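Local coordinates for HD domain protein (Enterococcus faecalis, PDB 4LRL), which hydrolyses deoxyribonucleoside triphosphates as an HD-domain triphosphohydrolase whose activity is switched on and off allosterically by bound nucleotides, at residues 50-55 against 122-127; 117-122 against 193-198; 447-452 against 465-470. All blocks are in the same frame, centred on the assembly; numbering follows the deposited sequence. Where two conformers were deposited one is given.

Contact 1. Residues 50-55 against 122-127; sequences VQHQVI and DERLIT
Leu125 pushes its CD1 methyl into the corner where strand 46-52 turns into helix 53-60, and three side chains of that corner, His52, Val54 and Ile55, close on this one branch. With CG anti to the backbone N (chi1 180°), the leucine leaves helix 124-133 toward the corner, although its CB starts off to the side. Val54 crosses it at about a right angle, and its CG1 sits 4.1 Å from Leu125 CD1. Ile55 runs past in the opposite direction, bringing its own CD1 to 4.2 Å from Leu125 CD1. His52, at the N-cap position of helix 53-60, turns its ring toward the same methyl, CG lying 4.5 Å from Leu125 CD1 in an oblique approach. Next to the leucine in the chain, the aliphatic part of Arg124 meets the same histidine: its CD comes within 4.2 Å of His52 CE1. The guanidinium group is engaged beyond the contact, NE forming a salt bridge with Asp121. Its NH2 also gives a hydrogen bond of 3.2 Å to a water, which in turn makes a weak bond to Gln51 OE1. Val50 packs on Phe40 of strand 33-42, and Ile55 also touches Tyr95 of helix 87-108. The side chain of Ile55 lies about 10 Å from the bound dGTP, so the contact is near the nucleotide site without lining it. No direct hydrogen bond joins the two segments: the chemistry is mainly carbon-to-carbon packing, with a water bridge that is weak on its Gln51 side, implying that shape and burial do most of the holding.

Contact 2. Residues 117-122 against 193-198; sequences NGWNDD and NPQVVQ
The loop 117-122 passes the first turn of helix 194-200 with Trp119 CA 7.6 Å from Gln195 CA, near enough for a side chain of the helix to reach the loop's backbone. Gln195 does this: extended beyond CG (chi2 171°), it lays its amide beside the peptide after Gly118. NE2 donates to Gly118 O at 2.9 Å; the bond is fairly straight, with the acceptor in the amide plane, but the donor stands above the carbonyl plane of Gly118. The same NE2 also bonds Tyr238 O. At the other end of the amide, OE1 comes to the edge of the indole, 3.3 Å from Trp119 CE3, the ring and amide planes being 27° apart. A water completes its setting, giving OE1 a hydrogen bond and accepting from Asn120 N and from Asn193 ND2, so that it ties the loop to both the helix and its N-cap residue. Val196 adds an apolar touch, its CG2 4.2 Å from Trp119 CZ3. On the pyrrole side of the indole, Trp119 NE1 donates almost straight (171°) and in the ring plane to Asp121 OD2, 3.0 Å away, on its anti side. Both backbones are shaped by asparagines: Asn193 OD1 caps the helix through Gln195 N, and Asn120 OD1 accepts from Asp122 N in an Asx turn. With partners on both its NH2 group and its oxygen, the buried amide of Gln195 is probably held in this orientation, and the contact joins loop to helix within the HD domain through directed polar bonds more than through apolar packing.

Contact 3. Residues 447-452 against 465-470; sequences EMLDQG and REFSSY
A small hydrophobic cluster in the C-terminal part of the chain, near a bound dGTP at what is probably an allosteric site, brings the loop after strand 441-444 against helix 461-468. Phe467 is its middle. A trans first torsion (chi1 -179°) swings the ring off the helix toward the loop, and Met448 lies over one face of it. The methionine meets the ring with both ends of its side chain: CB stands above the face, 3.9 Å from the ring centroid of Phe467 in a CH-pi contact and displaced toward the rim, while CE comes down 3.7 Å from Phe467 CG. Bends at chi2 and chi3 fold the chain back over the ring, raising SD between these two carbons. The sulfur is 5.1 Å from the centroid of the Phe467 ring, 13° off the normal: a Met-aromatic contact, though a distant one. Leu449 works on the same ring from its rim, its CD2 lying near the ring plane 3.9 Å from Phe467 CE2. That methyl also approaches Ser468 OG at 4.1 Å. The serine hydroxyl makes no hydrogen bond to the loop; its partner is Tyr464 O, one turn back in its own helix. Ile375 of helix 361-377 packs against both Met448 and Phe467, and Phe444 meets the phenylalanine edge-to-face. The side chain of Leu449 lies about 4 Å from that of Lys354, which binds dGTP, and about 8 Å from the nucleotide itself. The arrangement is a Met-aromatic contact within a small hydrophobic cluster, joining loop 447-452 to helix 461-468 next to a dGTP-binding lysine, probably of an allosteric site.

In the fold
Contacts 1 and 2 are neighbours, their centres 14 Å apart, and both are buried. They share Asp122 and are joined by Glu123 OE1 and Asn193 ND2, probably hydrogen-bonded, and by Thr127 against Val196 and Trp119. Contact 1 sets helix 124-133 against the strand-helix corner, contact 2 the loop before that helix against helix 194-200. Contact 3 stands alone on the opposite side of the chain's centre, about 59 Å from either centre, and is only partly buried. Contacts 1 and 3 rest mainly on carbon packing, contact 1 round a leucine methyl with a water bridge beside it, contact 3 round a phenylalanine ring faced by a methionine; only contact 2 has a direct hydrogen bond between its segments.

Contact 1. Residues 50-55 against 122-127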
# COMPACT_ATOMS: atom_id res chain seq x y z
N VAL C 50 0.26 -25.68 -2.38
CA VAL C 50 0.48 -27.05 -1.90
C VAL C 50 0.40 -28.06 -3.04
O VAL C 50 -0.65 -28.17 -3.71
CB VAL C 50 -0.53 -27.42 -0.78
CG1 VAL C 50 -0.37 -28.89 -0.35
CG2 VAL C 50 -0.37 -26.49 0.42
N GLN C 51 1.50 -28.79 -3.27
CA GLN C 51 1.60 -29.84 -4.30
C GLN C 51 1.73 -31.25 -3.74
O GLN C 51 1.34 -32.21 -4.40
CB GLN C 51 2.80 -29.62 -5.23
CG GLN C 51 2.68 -28.45 -6.17
CD GLN C 51 3.47 -27.26 -5.67
OE1 GLN C 51 4.66 -27.13 -5.94
NE2 GLN C 51 2.80 -26.38 -4.93
N HIS C 52 2.30 -31.38 -2.54
CA HIS C 52 2.55 -32.70 -1.95
C HIS C 52 1.37 -33.17 -1.11
O HIS C 52 0.82 -32.40 -0.32
CB HIS C 52 3.81 -32.67 -1.08
CG HIS C 52 5.06 -32.36 -1.84
ND1 HIS C 52 5.50 -31.07 -2.06
CD2 HIS C 52 5.98 -33.18 -2.42
CE1 HIS C 52 6.63 -31.11 -2.74
NE2 HIS C 52 6.94 -32.37 -2.98
N GLN C 53 1.01 -34.44 -1.28
CA GLN C 53 0.01 -35.10 -0.44
C GLN C 53 0.40 -35.06 1.04
O GLN C 53 -0.45 -34.86 1.91
CB GLN C 53 -0.20 -36.55 -0.91
CG GLN C 53 -1.38 -37.27 -0.27
CD GLN C 53 -2.72 -36.64 -0.62
OE1 GLN C 53 -3.17 -36.70 -1.77
NE2 GLN C 53 -3.38 -36.04 0.37
N VAL C 54 1.68 -35.23 1.33
CA VAL C 54 2.18 -35.20 2.70
C VAL C 54 1.88 -33.85 3.37
O VAL C 54 1.44 -33.81 4.52
CB VAL C 54 3.70 -35.51 2.75
CG1 VAL C 54 4.28 -35.23 4.13
CG2 VAL C 54 3.97 -36.95 2.35
N ILE C 55 2.11 -32.77 2.63
CA ILE C 55 1.89 -31.41 3.13
C ILE C 55 0.40 -31.16 3.36
O ILE C 55 0.02 -30.64 4.41
CB ILE C 55 2.51 -30.34 2.19
CG1 ILE C 55 4.02 -30.57 2.02
CG2 ILE C 55 2.18 -28.92 2.67
CD1 ILE C 55 4.85 -30.52 3.32
N ASP C 122 16.45 -33.36 -2.97
CA ASP C 122 15.99 -34.48 -2.13
C ASP C 122 15.60 -34.00 -0.72
O ASP C 122 14.80 -34.64 -0.04
CB ASP C 122 17.03 -35.60 -2.05
CG ASP C 122 17.07 -36.48 -3.30
OD1 ASP C 122 18.09 -37.18 -3.52
OD2 ASP C 122 16.08 -36.47 -4.07
N GLU C 123 16.17 -32.87 -0.30
CA GLU C 123 15.88 -32.27 1.01
C GLU C 123 14.59 -31.47 1.06
O GLU C 123 14.17 -31.05 2.13
CB GLU C 123 17.04 -31.38 1.46
CG GLU C 123 18.42 -32.04 1.44
CD GLU C 123 18.73 -32.85 2.70
OE1 GLU C 123 19.91 -32.91 3.08
OE2 GLU C 123 17.80 -33.43 3.30
N ARG C 124 13.95 -31.25 -0.09
CA ARG C 124 12.76 -30.39 -0.14
C ARG C 124 11.65 -30.80 0.84
O ARG C 124 11.18 -29.97 1.64
CB ARG C 124 12.20 -30.28 -1.56
CG ARG C 124 10.88 -29.49 -1.61
CD ARG C 124 10.40 -29.18 -3.01
NE ARG C 124 11.39 -28.44 -3.78
CZ ARG C 124 11.14 -27.78 -4.90
NH1 ARG C 124 12.13 -27.15 -5.52
NH2 ARG C 124 9.92 -27.73 -5.40
N LEU C 125 11.24 -32.06 0.77
CA LEU C 125 10.08 -32.53 1.55
C LEU C 125 10.27 -32.41 3.06
O LEU C 125 9.39 -31.92 3.75
CB LEU C 125 9.67 -33.94 1.15
CG LEU C 125 8.47 -34.53 1.91
CD1 LEU C 125 7.23 -33.60 1.87
CD2 LEU C 125 8.14 -35.92 1.38
N ILE C 126 11.43 -32.83 3.56
CA ILE C 126 11.76 -32.68 4.97
C ILE C 126 11.82 -31.20 5.40
O ILE C 126 11.45 -30.86 6.53
CB ILE C 126 13.08 -33.42 5.36
CG1 ILE C 126 13.30 -33.37 6.88
CG2 ILE C 126 14.28 -32.86 4.61
CD1 ILE C 126 14.59 -34.02 7.35
N THR C 127 12.28 -30.34 4.50
CA THR C 127 12.40 -28.92 4.79
C THR C 127 11.01 -28.28 4.87
O THR C 127 10.76 -27.43 5.74
CB THR C 127 13.30 -28.20 3.77
OG1 THR C 127 14.55 -28.90 3.64
CG2 THR C 127 13.59 -26.78 4.21
O HOH W 1 7.15 -27.93 -3.79

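Contact 2. Residues 117-122 against 193-198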
# COMPACT_ATOMS: atom_id res chain seq x y z
N ASN C 117 28.65 -26.61 -2.96
CA ASN C 117 27.98 -25.41 -2.46
C ASN C 117 26.49 -25.32 -2.85
O ASN C 117 25.82 -24.32 -2.56
CB ASN C 117 28.73 -24.14 -2.93
CG ASN C 117 30.03 -23.92 -2.18
OD1 ASN C 117 30.05 -23.32 -1.10
ND2 ASN C 117 31.14 -24.40 -2.75
N GLY C 118 25.98 -26.38 -3.48
CA GLY C 118 24.64 -26.36 -4.07
C GLY C 118 23.54 -26.97 -3.24
O GLY C 118 23.79 -27.57 -2.19
N TRP C 119 22.31 -26.83 -3.74
CA TRP C 119 21.12 -27.32 -3.05
C TRP C 119 20.72 -28.69 -3.58
O TRP C 119 20.67 -28.90 -4.79
CB TRP C 119 19.97 -26.32 -3.21
CG TRP C 119 18.62 -26.88 -2.86
CD1 TRP C 119 17.68 -27.33 -3.73
CD2 TRP C 119 18.08 -27.06 -1.55
NE1 TRP C 119 16.57 -27.77 -3.05
CE2 TRP C 119 16.79 -27.62 -1.71
CE3 TRP C 119 18.55 -26.80 -0.25
CZ2 TRP C 119 15.96 -27.92 -0.61
CZ3 TRP C 119 17.73 -27.11 0.83
CH2 TRP C 119 16.45 -27.66 0.64
N ASN C 120 20.43 -29.60 -2.67
CA ASN C 120 20.01 -30.95 -3.02
C ASN C 120 18.51 -31.12 -2.82
O ASN C 120 18.04 -31.28 -1.69
CB ASN C 120 20.79 -31.97 -2.19
CG ASN C 120 20.31 -33.39 -2.39
OD1 ASN C 120 19.48 -33.66 -3.25
ND2 ASN C 120 20.83 -34.30 -1.58
N ASP C 121 17.76 -31.11 -3.92
CA ASP C 121 16.30 -31.08 -3.86
C ASP C 121 15.65 -32.33 -3.24
O ASP C 121 14.44 -32.35 -2.99
CB ASP C 121 15.68 -30.74 -5.22
CG ASP C 121 14.31 -30.07 -5.08
OD1 ASP C 121 13.39 -30.45 -5.83
OD2 ASP C 121 14.15 -29.17 -4.23
N ASP C 122 16.45 -33.36 -2.97
CA ASP C 122 15.99 -34.48 -2.13
C ASP C 122 15.60 -34.00 -0.72
O ASP C 122 14.80 -34.64 -0.04
CB ASP C 122 17.03 -35.60 -2.05
CG ASP C 122 17.07 -36.48 -3.30
OD1 ASP C 122 18.09 -37.18 -3.52
OD2 ASP C 122 16.08 -36.47 -4.07
N ASN C 193 22.40 -31.22 7.44
CA ASN C 193 22.44 -30.28 6.32
C ASN C 193 22.15 -28.84 6.78
O ASN C 193 21.00 -28.48 7.06
CB ASN C 193 21.45 -30.72 5.24
CG ASN C 193 21.69 -30.04 3.90
OD1 ASN C 193 22.29 -28.97 3.82
ND2 ASN C 193 21.19 -30.66 2.83
N PRO C 194 23.21 -28.00 6.83
CA PRO C 194 23.07 -26.62 7.33
C PRO C 194 22.12 -25.75 6.49
O PRO C 194 21.52 -24.80 7.01
CB PRO C 194 24.49 -26.07 7.27
CG PRO C 194 25.21 -26.96 6.27
CD PRO C 194 24.58 -28.30 6.38
N GLN C 195 22.00 -26.07 5.20
CA GLN C 195 21.05 -25.36 4.34
C GLN C 195 19.61 -25.58 4.79
O GLN C 195 18.81 -24.64 4.80
CB GLN C 195 21.22 -25.79 2.88
CG GLN C 195 22.63 -25.69 2.35
CD GLN C 195 22.77 -26.35 1.00
OE1 GLN C 195 21.79 -26.83 0.42
NE2 GLN C 195 24.00 -26.37 0.47
N VAL C 196 19.29 -26.82 5.15
CA VAL C 196 17.96 -27.18 5.63
C VAL C 196 17.66 -26.51 6.98
O VAL C 196 16.59 -25.90 7.16
CB VAL C 196 17.81 -28.73 5.74
CG1 VAL C 196 16.50 -29.12 6.40
CG2 VAL C 196 17.96 -29.40 4.36
N VAL C 197 18.60 -26.61 7.91
CA VAL C 197 18.45 -26.03 9.25
C VAL C 197 18.33 -24.52 9.21
O VAL C 197 17.42 -23.95 9.84
CB VAL C 197 19.64 -26.43 10.18
CG1 VAL C 197 19.57 -25.67 11.50
CG2 VAL C 197 19.65 -27.93 10.44
N GLN C 198 19.23 -23.86 8.46
CA GLN C 198 19.26 -22.39 8.41
C GLN C 198 18.05 -21.76 7.72
O GLN C 198 17.74 -20.60 7.97
CB GLN C 198 20.57 -21.88 7.79
CG GLN C 198 21.77 -21.91 8.75
CD GLN C 198 23.06 -21.42 8.11
OE1 GLN C 198 23.07 -20.48 7.29
NE2 GLN C 198 24.16 -22.04 8.49
O HOH W 2 21.19 -29.36 0.18

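Contact 3. Residues 447-452 against 465-470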
# COMPACT_ATOMS: atom_id res chain seq x y z
N GLU C 447 -4.97 2.95 38.86
CA GLU C 447 -5.68 3.73 39.88
C GLU C 447 -4.76 4.35 40.95
O GLU C 447 -5.20 5.22 41.70
CB GLU C 447 -6.89 2.99 40.49
CG GLU C 447 -6.75 1.50 40.74
CD GLU C 447 -7.02 0.65 39.51
OE1 GLU C 447 -8.11 0.04 39.42
OE2 GLU C 447 -6.13 0.58 38.63
N MET C 448 -3.49 3.94 40.97
CA MET C 448 -2.49 4.56 41.84
C MET C 448 -2.20 6.00 41.43
O MET C 448 -1.80 6.81 42.27
CB MET C 448 -1.18 3.76 41.84
CG MET C 448 -1.24 2.40 42.53
SD MET C 448 -1.84 2.41 44.24
CE MET C 448 -0.61 3.42 45.06
N LEU C 449 -2.40 6.30 40.15
CA LEU C 449 -2.06 7.61 39.60
C LEU C 449 -3.23 8.60 39.55
O LEU C 449 -3.09 9.73 40.01
CB LEU C 449 -1.44 7.47 38.20
CG LEU C 449 -0.03 6.87 38.12
CD1 LEU C 449 0.39 6.74 36.66
CD2 LEU C 449 0.99 7.69 38.91
N ASP C 450 -4.37 8.18 39.01
CA ASP C 450 -5.50 9.08 38.79
C ASP C 450 -6.52 9.08 39.94
O ASP C 450 -6.68 8.07 40.62
CB ASP C 450 -6.20 8.79 37.44
CG ASP C 450 -6.53 7.31 37.25
OD1 ASP C 450 -5.73 6.60 36.60
OD2 ASP C 450 -7.58 6.85 37.77
N GLN C 451 -7.19 10.21 40.14
CA GLN C 451 -8.18 10.34 41.22
C GLN C 451 -9.62 10.59 40.77
O GLN C 451 -10.29 11.49 41.28
CB GLN C 451 -7.73 11.38 42.25
CG GLN C 451 -6.64 10.88 43.20
CD GLN C 451 -6.98 9.52 43.81
OE1 GLN C 451 -6.36 8.51 43.48
NE2 GLN C 451 -7.98 9.50 44.70
N GLY C 452 -10.09 9.79 39.81
CA GLY C 452 -11.45 9.91 39.28
C GLY C 452 -11.62 11.13 38.38
O GLY C 452 -10.64 11.78 38.01
N ARG C 465 -0.95 10.62 46.26
CA ARG C 465 -0.06 11.73 45.96
C ARG C 465 1.40 11.36 46.22
O ARG C 465 2.27 11.68 45.41
CB ARG C 465 -0.48 13.00 46.71
CG ARG C 465 -1.76 13.64 46.17
CD ARG C 465 -2.04 14.99 46.81
NE ARG C 465 -2.20 14.91 48.26
CZ ARG C 465 -3.36 14.74 48.88
NH1 ARG C 465 -4.48 14.63 48.18
NH2 ARG C 465 -3.40 14.67 50.21
N GLU C 466 1.66 10.66 47.32
CA GLU C 466 3.01 10.20 47.64
C GLU C 466 3.53 9.29 46.52
O GLU C 466 4.60 9.53 45.97
CB GLU C 466 3.04 9.50 49.00
CG GLU C 466 4.38 8.85 49.37
CD GLU C 466 5.49 9.85 49.70
OE1 GLU C 466 5.30 11.07 49.48
OE2 GLU C 466 6.55 9.41 50.17
N PHE C 467 2.74 8.28 46.18
CA PHE C 467 3.06 7.40 45.07
C PHE C 467 3.34 8.15 43.76
O PHE C 467 4.36 7.90 43.10
CB PHE C 467 1.95 6.36 44.85
CG PHE C 467 2.25 5.41 43.73
CD1 PHE C 467 2.83 4.17 43.99
CD2 PHE C 467 1.97 5.76 42.41
CE1 PHE C 467 3.13 3.29 42.95
CE2 PHE C 467 2.26 4.89 41.36
CZ PHE C 467 2.83 3.65 41.63
N SER C 468 2.45 9.08 43.40
CA SER C 468 2.54 9.85 42.15
C SER C 468 3.84 10.62 42.01
O SER C 468 4.36 10.76 40.91
CB SER C 468 1.37 10.83 42.03
OG SER C 468 0.12 10.16 42.05
N SER C 469 4.36 11.12 43.14
CA SER C 469 5.59 11.92 43.14
C SER C 469 6.83 11.12 42.72
O SER C 469 7.89 11.70 42.45
CB SER C 469 5.81 12.57 44.51
OG SER C 469 5.97 11.59 45.52
N TYR C 470 6.69 9.79 42.65
CA TYR C 470 7.77 8.91 42.20
C TYR C 470 7.70 8.55 40.70
O TYR C 470 8.62 7.91 40.18
CB TYR C 470 7.79 7.62 43.03
CG TYR C 470 8.36 7.82 44.42
CD1 TYR C 470 7.53 8.12 45.50
CD2 TYR C 470 9.74 7.75 44.64
CE1 TYR C 470 8.06 8.32 46.78
CE2 TYR C 470 10.28 7.94 45.90
CZ TYR C 470 9.44 8.23 46.97
OH TYR C 470 9.97 8.42 48.22